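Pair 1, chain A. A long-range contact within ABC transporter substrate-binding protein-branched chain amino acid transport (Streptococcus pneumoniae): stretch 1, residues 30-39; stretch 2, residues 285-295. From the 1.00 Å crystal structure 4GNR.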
# COMPACT_ATOMS: atom_id res chain seq x y z
N GLY A 30 -5.88 10.86 -2.84
CA GLY A 30 -6.34 10.88 -1.45
C GLY A 30 -5.68 12.01 -0.63
O GLY A 30 -6.34 12.69 0.16
N ALA A 31 -4.37 12.18 -0.82
CA ALA A 31 -3.63 13.23 -0.12
C ALA A 31 -4.13 14.62 -0.51
O ALA A 31 -4.32 15.49 0.34
CB ALA A 31 -2.14 13.07 -0.39
N GLN A 32 -4.33 14.83 -1.81
CA GLN A 32 -4.79 16.15 -2.27
C GLN A 32 -6.20 16.45 -1.74
O GLN A 32 -6.51 17.61 -1.43
CB GLN A 32 -4.74 16.25 -3.79
CG GLN A 32 -5.01 17.68 -4.28
CD GLN A 32 -3.91 18.66 -3.89
OE1 GLN A 32 -2.74 18.44 -4.21
NE2 GLN A 32 -4.29 19.76 -3.25
N LEU A 33 -7.06 15.43 -1.67
CA LEU A 33 -8.41 15.62 -1.13
C LEU A 33 -8.30 16.13 0.32
O LEU A 33 -9.00 17.07 0.72
CB LEU A 33 -9.21 14.34 -1.20
CG LEU A 33 -10.63 14.38 -0.64
CD1 LEU A 33 -11.48 15.38 -1.41
CD2 LEU A 33 -11.23 12.98 -0.61
N ALA A 34 -7.45 15.48 1.12
CA ALA A 34 -7.26 15.91 2.51
C ALA A 34 -6.76 17.36 2.56
O ALA A 34 -7.26 18.16 3.35
CB ALA A 34 -6.31 14.98 3.22
N VAL A 35 -5.74 17.69 1.75
CA VAL A 35 -5.22 19.06 1.74
C VAL A 35 -6.33 20.06 1.41
O VAL A 35 -6.48 21.09 2.04
CB VAL A 35 -4.04 19.21 0.78
CG1 VAL A 35 -3.72 20.67 0.59
CG2 VAL A 35 -2.84 18.43 1.29
N ASP A 36 -7.08 19.76 0.36
CA ASP A 36 -8.16 20.68 -0.07
C ASP A 36 -9.15 20.93 1.04
O ASP A 36 -9.59 22.07 1.26
CB ASP A 36 -8.84 20.14 -1.33
CG ASP A 36 -7.95 20.18 -2.57
OD1 ASP A 36 -6.89 20.84 -2.59
OD2 ASP A 36 -8.40 19.59 -3.56
N GLU A 37 -9.55 19.88 1.72
CA GLU A 37 -10.51 20.01 2.82
C GLU A 37 -9.95 20.79 3.98
O GLU A 37 -10.62 21.67 4.53
CB GLU A 37 -10.98 18.64 3.27
CG GLU A 37 -11.82 17.92 2.23
CD GLU A 37 -12.23 16.52 2.64
OE1 GLU A 37 -11.61 16.01 3.60
OE2 GLU A 37 -13.09 15.91 1.97
N ILE A 38 -8.72 20.49 4.37
CA ILE A 38 -8.08 21.21 5.48
C ILE A 38 -7.97 22.69 5.12
O ILE A 38 -8.27 23.57 5.95
CB ILE A 38 -6.71 20.59 5.80
CG1 ILE A 38 -6.91 19.19 6.39
CG2 ILE A 38 -5.93 21.50 6.76
CD1 ILE A 38 -5.62 18.35 6.34
N ASN A 39 -7.56 22.98 3.89
CA ASN A 39 -7.45 24.37 3.44
C ASN A 39 -8.77 25.11 3.46
O ASN A 39 -8.85 26.26 3.89
CB ASN A 39 -6.77 24.46 2.08
CG ASN A 39 -5.26 24.37 2.19
OD1 ASN A 39 -4.69 24.59 3.25
ND2 ASN A 39 -4.60 24.10 1.07
N LEU A 285 -5.25 5.46 2.95
CA LEU A 285 -4.06 5.59 3.79
C LEU A 285 -3.40 6.95 3.59
O LEU A 285 -2.95 7.56 4.56
CB LEU A 285 -3.05 4.48 3.49
CG LEU A 285 -3.41 3.10 4.06
CD1 LEU A 285 -2.58 2.02 3.38
CD2 LEU A 285 -3.23 3.03 5.58
N ALA A 286 -3.33 7.44 2.35
CA ALA A 286 -2.67 8.72 2.06
C ALA A 286 -3.46 9.90 2.66
O ALA A 286 -2.87 10.87 3.15
CB ALA A 286 -2.48 8.90 0.58
N TYR A 287 -4.79 9.81 2.61
CA TYR A 287 -5.67 10.82 3.21
C TYR A 287 -5.35 10.91 4.71
O TYR A 287 -5.17 12.00 5.28
CB TYR A 287 -7.11 10.43 2.93
CG TYR A 287 -8.16 11.37 3.45
CD1 TYR A 287 -8.69 11.21 4.71
CD2 TYR A 287 -8.69 12.37 2.64
CE1 TYR A 287 -9.72 12.03 5.17
CE2 TYR A 287 -9.73 13.20 3.08
CZ TYR A 287 -10.24 13.01 4.35
OH TYR A 287 -11.28 13.77 4.82
N ASP A 288 -5.27 9.76 5.38
CA ASP A 288 -4.91 9.74 6.80
C ASP A 288 -3.50 10.29 7.04
O ASP A 288 -3.29 11.00 8.02
CB ASP A 288 -5.05 8.35 7.41
CG ASP A 288 -6.47 7.99 7.80
OD1 ASP A 288 -7.38 8.83 7.71
OD2 ASP A 288 -6.64 6.83 8.27
N SER A 289 -2.54 9.96 6.18
CA SER A 289 -1.17 10.46 6.36
C SER A 289 -1.14 11.99 6.34
O SER A 289 -0.42 12.60 7.13
CB SER A 289 -0.21 9.89 5.34
OG SER A 289 0.18 8.55 5.61
N VAL A 290 -1.89 12.61 5.42
CA VAL A 290 -1.94 14.08 5.40
C VAL A 290 -2.51 14.62 6.71
O VAL A 290 -1.98 15.57 7.27
CB VAL A 290 -2.71 14.61 4.18
CG1 VAL A 290 -3.00 16.10 4.34
CG2 VAL A 290 -1.94 14.33 2.92
N HIS A 291 -3.61 14.03 7.20
CA HIS A 291 -4.17 14.49 8.47
C HIS A 291 -3.19 14.31 9.62
O HIS A 291 -3.13 15.16 10.52
CB HIS A 291 -5.51 13.81 8.76
CG HIS A 291 -6.64 14.46 8.07
ND1 HIS A 291 -7.20 15.61 8.59
CD2 HIS A 291 -7.29 14.20 6.92
CE1 HIS A 291 -8.17 16.02 7.80
NE2 HIS A 291 -8.25 15.18 6.78
N LEU A 292 -2.46 13.21 9.64
CA LEU A 292 -1.46 12.98 10.69
C LEU A 292 -0.42 14.11 10.68
O LEU A 292 -0.03 14.65 11.74
CB LEU A 292 -0.77 11.63 10.49
CG LEU A 292 -1.61 10.42 10.92
CD1 LEU A 292 -1.14 9.14 10.29
CD2 LEU A 292 -1.60 10.30 12.45
N VAL A 293 0.07 14.46 9.49
CA VAL A 293 1.06 15.54 9.34
C VAL A 293 0.46 16.89 9.72
O VAL A 293 1.10 17.67 10.43
CB VAL A 293 1.63 15.56 7.92
CG1 VAL A 293 2.45 16.82 7.66
CG2 VAL A 293 2.46 14.29 7.66
N ALA A 294 -0.75 17.18 9.23
CA ALA A 294 -1.39 18.46 9.51
C ALA A 294 -1.61 18.64 11.02
O ALA A 294 -1.38 19.71 11.56
CB ALA A 294 -2.68 18.57 8.74
N ASN A 295 -2.06 17.58 11.69
CA ASN A 295 -2.25 17.66 13.12
C ASN A 295 -0.91 17.91 13.82
O ASN A 295 -0.83 18.71 14.76
CB ASN A 295 -2.91 16.39 13.65
CG ASN A 295 -4.36 16.28 13.27
OD1 ASN A 295 -4.99 17.22 12.78
ND2 ASN A 295 -4.90 15.11 13.48
O HOH W 1 -10.55 16.60 6.01

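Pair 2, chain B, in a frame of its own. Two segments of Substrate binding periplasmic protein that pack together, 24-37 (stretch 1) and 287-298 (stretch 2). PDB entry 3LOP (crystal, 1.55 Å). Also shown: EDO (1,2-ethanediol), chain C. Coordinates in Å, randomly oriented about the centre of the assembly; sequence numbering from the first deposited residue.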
# COMPACT_ATOMS: atom_id res chain seq x y z
N ALA B 24 -0.81 10.82 0.95
CA ALA B 24 -1.76 10.16 1.84
C ALA B 24 -1.04 9.32 2.90
O ALA B 24 -1.42 9.35 4.08
CB ALA B 24 -2.71 9.29 1.05
N LEU B 25 -0.03 8.57 2.49
CA LEU B 25 0.72 7.75 3.44
C LEU B 25 1.41 8.65 4.46
O LEU B 25 1.42 8.35 5.65
CB LEU B 25 1.74 6.89 2.70
CG LEU B 25 1.12 5.75 1.88
CD1 LEU B 25 2.10 5.28 0.84
CD2 LEU B 25 0.72 4.61 2.81
N ASN B 26 2.00 9.74 3.99
CA ASN B 26 2.66 10.67 4.89
C ASN B 26 1.65 11.33 5.82
O ASN B 26 1.90 11.48 7.02
CB ASN B 26 3.41 11.75 4.11
CG ASN B 26 3.95 12.84 5.01
OD1 ASN B 26 4.87 12.61 5.80
ND2 ASN B 26 3.37 14.03 4.91
N ALA B 27 0.51 11.72 5.28
CA ALA B 27 -0.53 12.37 6.08
C ALA B 27 -1.01 11.45 7.20
O ALA B 27 -1.23 11.89 8.33
CB ALA B 27 -1.70 12.78 5.21
N GLY B 28 -1.19 10.17 6.88
CA GLY B 28 -1.65 9.23 7.89
C GLY B 28 -0.63 9.00 8.99
O GLY B 28 -0.97 8.93 10.17
N ALA B 29 0.64 8.87 8.61
CA ALA B 29 1.69 8.64 9.59
C ALA B 29 1.89 9.89 10.45
O ALA B 29 2.02 9.80 11.67
CB ALA B 29 2.99 8.27 8.88
N ARG B 30 1.91 11.05 9.80
CA ARG B 30 2.09 12.31 10.51
C ARG B 30 0.93 12.51 11.48
O ARG B 30 1.12 12.95 12.62
CB ARG B 30 2.15 13.47 9.52
CG ARG B 30 2.40 14.83 10.17
CD ARG B 30 2.56 15.91 9.11
NE ARG B 30 2.85 17.22 9.70
CZ ARG B 30 1.98 17.95 10.37
NH1 ARG B 30 0.74 17.51 10.56
NH2 ARG B 30 2.33 19.13 10.86
N LEU B 31 -0.28 12.17 11.04
CA LEU B 31 -1.45 12.31 11.89
C LEU B 31 -1.30 11.44 13.13
O LEU B 31 -1.53 11.90 14.25
CB LEU B 31 -2.72 11.91 11.14
CG LEU B 31 -4.00 11.91 12.00
CD1 LEU B 31 -4.28 13.31 12.52
CD2 LEU B 31 -5.17 11.41 11.16
N TYR B 32 -0.91 10.18 12.94
CA TYR B 32 -0.76 9.31 14.09
C TYR B 32 0.28 9.83 15.08
O TYR B 32 0.04 9.86 16.28
CB TYR B 32 -0.40 7.88 13.70
CG TYR B 32 -0.38 7.00 14.93
CD1 TYR B 32 -1.58 6.62 15.54
CD2 TYR B 32 0.82 6.69 15.56
CE1 TYR B 32 -1.58 5.97 16.76
CE2 TYR B 32 0.83 6.03 16.79
CZ TYR B 32 -0.37 5.68 17.38
OH TYR B 32 -0.37 5.08 18.62
N PHE B 33 1.44 10.24 14.57
CA PHE B 33 2.47 10.73 15.47
C PHE B 33 2.09 12.04 16.16
O PHE B 33 2.42 12.23 17.32
CB PHE B 33 3.81 10.85 14.73
CG PHE B 33 4.42 9.52 14.38
CD1 PHE B 33 4.49 8.50 15.32
CD2 PHE B 33 4.94 9.28 13.11
CE1 PHE B 33 5.05 7.26 15.01
CE2 PHE B 33 5.50 8.05 12.78
CZ PHE B 33 5.55 7.04 13.73
N ASP B 34 1.40 12.93 15.45
CA ASP B 34 0.97 14.18 16.08
C ASP B 34 -0.01 13.84 17.20
O ASP B 34 0.02 14.44 18.27
CB ASP B 34 0.28 15.11 15.07
CG ASP B 34 1.26 15.79 14.13
OD1 ASP B 34 2.46 15.87 14.47
OD2 ASP B 34 0.83 16.26 13.06
N TRP B 35 -0.89 12.88 16.93
CA TRP B 35 -1.89 12.41 17.89
C TRP B 35 -1.20 11.79 19.10
O TRP B 35 -1.54 12.08 20.25
CB TRP B 35 -2.79 11.40 17.16
CG TRP B 35 -3.68 10.50 17.98
CD1 TRP B 35 -3.69 9.13 17.95
CD2 TRP B 35 -4.80 10.88 18.80
NE1 TRP B 35 -4.74 8.64 18.68
CE2 TRP B 35 -5.44 9.69 19.21
CE3 TRP B 35 -5.33 12.11 19.22
CZ2 TRP B 35 -6.58 9.69 20.02
CZ3 TRP B 35 -6.47 12.11 20.03
CH2 TRP B 35 -7.08 10.91 20.42
N LEU B 36 -0.20 10.95 18.83
CA LEU B 36 0.56 10.30 19.90
C LEU B 36 1.24 11.37 20.75
O LEU B 36 1.25 11.29 21.98
CB LEU B 36 1.61 9.37 19.29
CG LEU B 36 2.51 8.60 20.26
CD1 LEU B 36 1.67 7.66 21.11
CD2 LEU B 36 3.55 7.82 19.47
N ASN B 37 1.83 12.37 20.10
CA ASN B 37 2.48 13.44 20.83
C ASN B 37 1.46 14.23 21.65
O ASN B 37 1.72 14.60 22.76
CB ASN B 37 3.27 14.37 19.88
CG ASN B 37 4.56 13.73 19.36
OD1 ASN B 37 5.14 12.86 20.01
ND2 ASN B 37 5.01 14.19 18.20
N VAL B 287 -5.01 5.53 5.97
CA VAL B 287 -5.17 4.57 7.05
C VAL B 287 -3.95 3.66 7.10
O VAL B 287 -3.49 3.29 8.18
CB VAL B 287 -6.46 3.73 6.86
CG1 VAL B 287 -6.47 2.53 7.81
CG2 VAL B 287 -7.67 4.62 7.13
N GLU B 288 -3.42 3.31 5.93
CA GLU B 288 -2.23 2.46 5.85
C GLU B 288 -1.06 3.14 6.56
O GLU B 288 -0.31 2.51 7.29
CB GLU B 288 -1.87 2.18 4.39
CG GLU B 288 -0.79 1.12 4.21
CD GLU B 288 -0.49 0.82 2.75
OE1 GLU B 288 -1.36 1.08 1.89
OE2 GLU B 288 0.62 0.32 2.46
N GLY B 289 -0.92 4.45 6.35
CA GLY B 289 0.16 5.18 7.00
C GLY B 289 -0.04 5.28 8.50
O GLY B 289 0.91 5.18 9.28
N PHE B 290 -1.29 5.50 8.90
CA PHE B 290 -1.68 5.60 10.30
C PHE B 290 -1.35 4.28 11.01
O PHE B 290 -0.73 4.26 12.08
CB PHE B 290 -3.20 5.87 10.36
CG PHE B 290 -3.72 6.28 11.71
CD1 PHE B 290 -3.66 7.60 12.13
CD2 PHE B 290 -4.33 5.34 12.54
CE1 PHE B 290 -4.21 7.99 13.36
CE2 PHE B 290 -4.89 5.72 13.76
CZ PHE B 290 -4.83 7.04 14.17
N VAL B 291 -1.75 3.17 10.39
CA VAL B 291 -1.51 1.84 10.94
C VAL B 291 -0.02 1.51 11.04
O VAL B 291 0.43 0.98 12.05
CB VAL B 291 -2.23 0.76 10.08
CG1 VAL B 291 -1.76 -0.63 10.46
CG2 VAL B 291 -3.74 0.86 10.30
N ALA B 292 0.73 1.82 9.99
CA ALA B 292 2.16 1.55 10.01
C ALA B 292 2.83 2.33 11.14
O ALA B 292 3.65 1.79 11.88
CB ALA B 292 2.79 1.92 8.67
N ALA B 293 2.45 3.59 11.27
CA ALA B 293 3.01 4.43 12.32
C ALA B 293 2.69 3.89 13.71
O ALA B 293 3.54 3.90 14.59
CB ALA B 293 2.50 5.86 12.18
N LYS B 294 1.46 3.41 13.89
CA LYS B 294 1.06 2.87 15.19
C LYS B 294 1.83 1.59 15.52
O LYS B 294 2.22 1.38 16.67
CB LYS B 294 -0.45 2.61 15.23
CG LYS B 294 -0.95 2.25 16.62
CD LYS B 294 -2.47 2.27 16.70
CE LYS B 294 -2.93 2.00 18.13
NZ LYS B 294 -4.41 2.03 18.24
N VAL B 295 2.03 0.74 14.53
CA VAL B 295 2.78 -0.50 14.74
C VAL B 295 4.21 -0.15 15.15
O VAL B 295 4.76 -0.74 16.08
CB VAL B 295 2.81 -1.36 13.46
CG1 VAL B 295 3.84 -2.47 13.59
CG2 VAL B 295 1.43 -1.95 13.21
N LEU B 296 4.81 0.81 14.46
CA LEU B 296 6.17 1.23 14.77
C LEU B 296 6.22 1.84 16.17
O LEU B 296 7.14 1.58 16.94
CB LEU B 296 6.68 2.24 13.74
CG LEU B 296 8.04 2.87 14.00
CD1 LEU B 296 9.12 1.80 14.17
CD2 LEU B 296 8.39 3.80 12.84
N ALA B 297 5.22 2.65 16.50
CA ALA B 297 5.17 3.29 17.81
C ALA B 297 5.15 2.27 18.95
O ALA B 297 5.79 2.47 19.97
CB ALA B 297 3.94 4.20 17.91
N GLU B 298 4.42 1.17 18.76
CA GLU B 298 4.35 0.13 19.78
C GLU B 298 5.73 -0.51 19.96
O GLU B 298 6.15 -0.80 21.08
CB GLU B 298 3.33 -0.94 19.37
CG GLU B 298 3.26 -2.16 20.29
CD GLU B 298 2.91 -1.84 21.74
OE1 GLU B 298 2.39 -0.74 22.01
OE2 GLU B 298 3.15 -2.70 22.60
C1 EDO C . 5.21 14.05 14.26
O1 EDO C . 4.53 14.11 13.00
C2 EDO C . 6.06 15.30 14.44
O2 EDO C . 7.14 15.27 13.52
O HOH W 2 1.20 2.63 19.25

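The sharpest difference between these two helix pairs lies in where the bulk sits at one matched couple of positions. In pair 1 the first helix offers the small A34(A) and the second the branched V290(A); in pair 2 their counterparts are Y32(B) and A293(B), so the large side chain has changed sides. V290(A) acts as a knob, set among A31(A), A34(A), V35(A) and I38(A), with its CG1 3.7 Å from A34(A) CB and its CG2 3.5 Å from A31(A) CB. In pair 2 the knob is Y32(B), lodged among F290(B), A293(B), K294(B) and A297(B), and the methyl of A293(B) leaves room beside it, CB to Y32(B) CB being 3.8 Å.

This exchange takes place on nearly the same backbone. Fourteen central residues superpose with an RMSD of 0.3 Å, and in both pairs two helices, some 250 residues apart in sequence, run in broadly the same direction and cross at -41° in pair 1 and -43° in pair 2. The axes approach to 7.3 Å in pair 1 and 6.4 Å in pair 2.

Small residues line the close approach in both pairs, and in pair 2 the geometry shows why they matter. G30(A) matches G28(B), and A286(A) matches G289(B). The second glycine is the more telling: a CB on G289(B) would lie 2.2 Å from L25(B) O, a clash. With both positions bare in pair 2, backbone meets backbone, and CA-H...O contacts join F290(B) CA to G28(B) O at 3.4 Å and A29(B) CA to G289(B) O at 3.6 Å. In pair 1 the methyl of A286(A) instead packs on the first helix, its CB 4.3 Å from A31(A) CB.

The aromatic ring next along the second helix has the same place in both pairs but not the same chemistry. Y287(A) and F290(B) have side-chain centres only 0.3 Å apart, both with chi1 t, and each ring turns an edge to the carbonyl oxygen of the matched glycine and lies near a matched leucine, L33(A) or L31(B). Y287(A) carries a hydroxyl, and its OH donates a hydrogen bond of 2.6 Å to E37(A) OE1. Water 1 extends this polar corner by linking E37(A) OE1 to H291(A) NE2. F290(B) has no such group; its face receives the edge of Y32(B), with planes at 88° and centroids 5.1 Å apart, while W35(B) replaces the glutamate. No hydrogen bond directly joins the two stretches of pair 2, although water 2 bridges Y32(B) OH and K294(B) O.

Rings and aliphatic groups also trade roles. In pair 1, I38(A) CD1 lies over the H291(A) ring, 4.0 Å from its centroid. At the histidine's position pair 2 has K294(B), whose CB covers the face of Y32(B), 3.8 Å from the centroid. F33(B), standing where V35(A) does, takes A293(B) CB over its own face. The general principle is that one crossing geometry can be packed with the bulk on either helix; here the closer pair also buries more surface, 603 Å² against 477 Å².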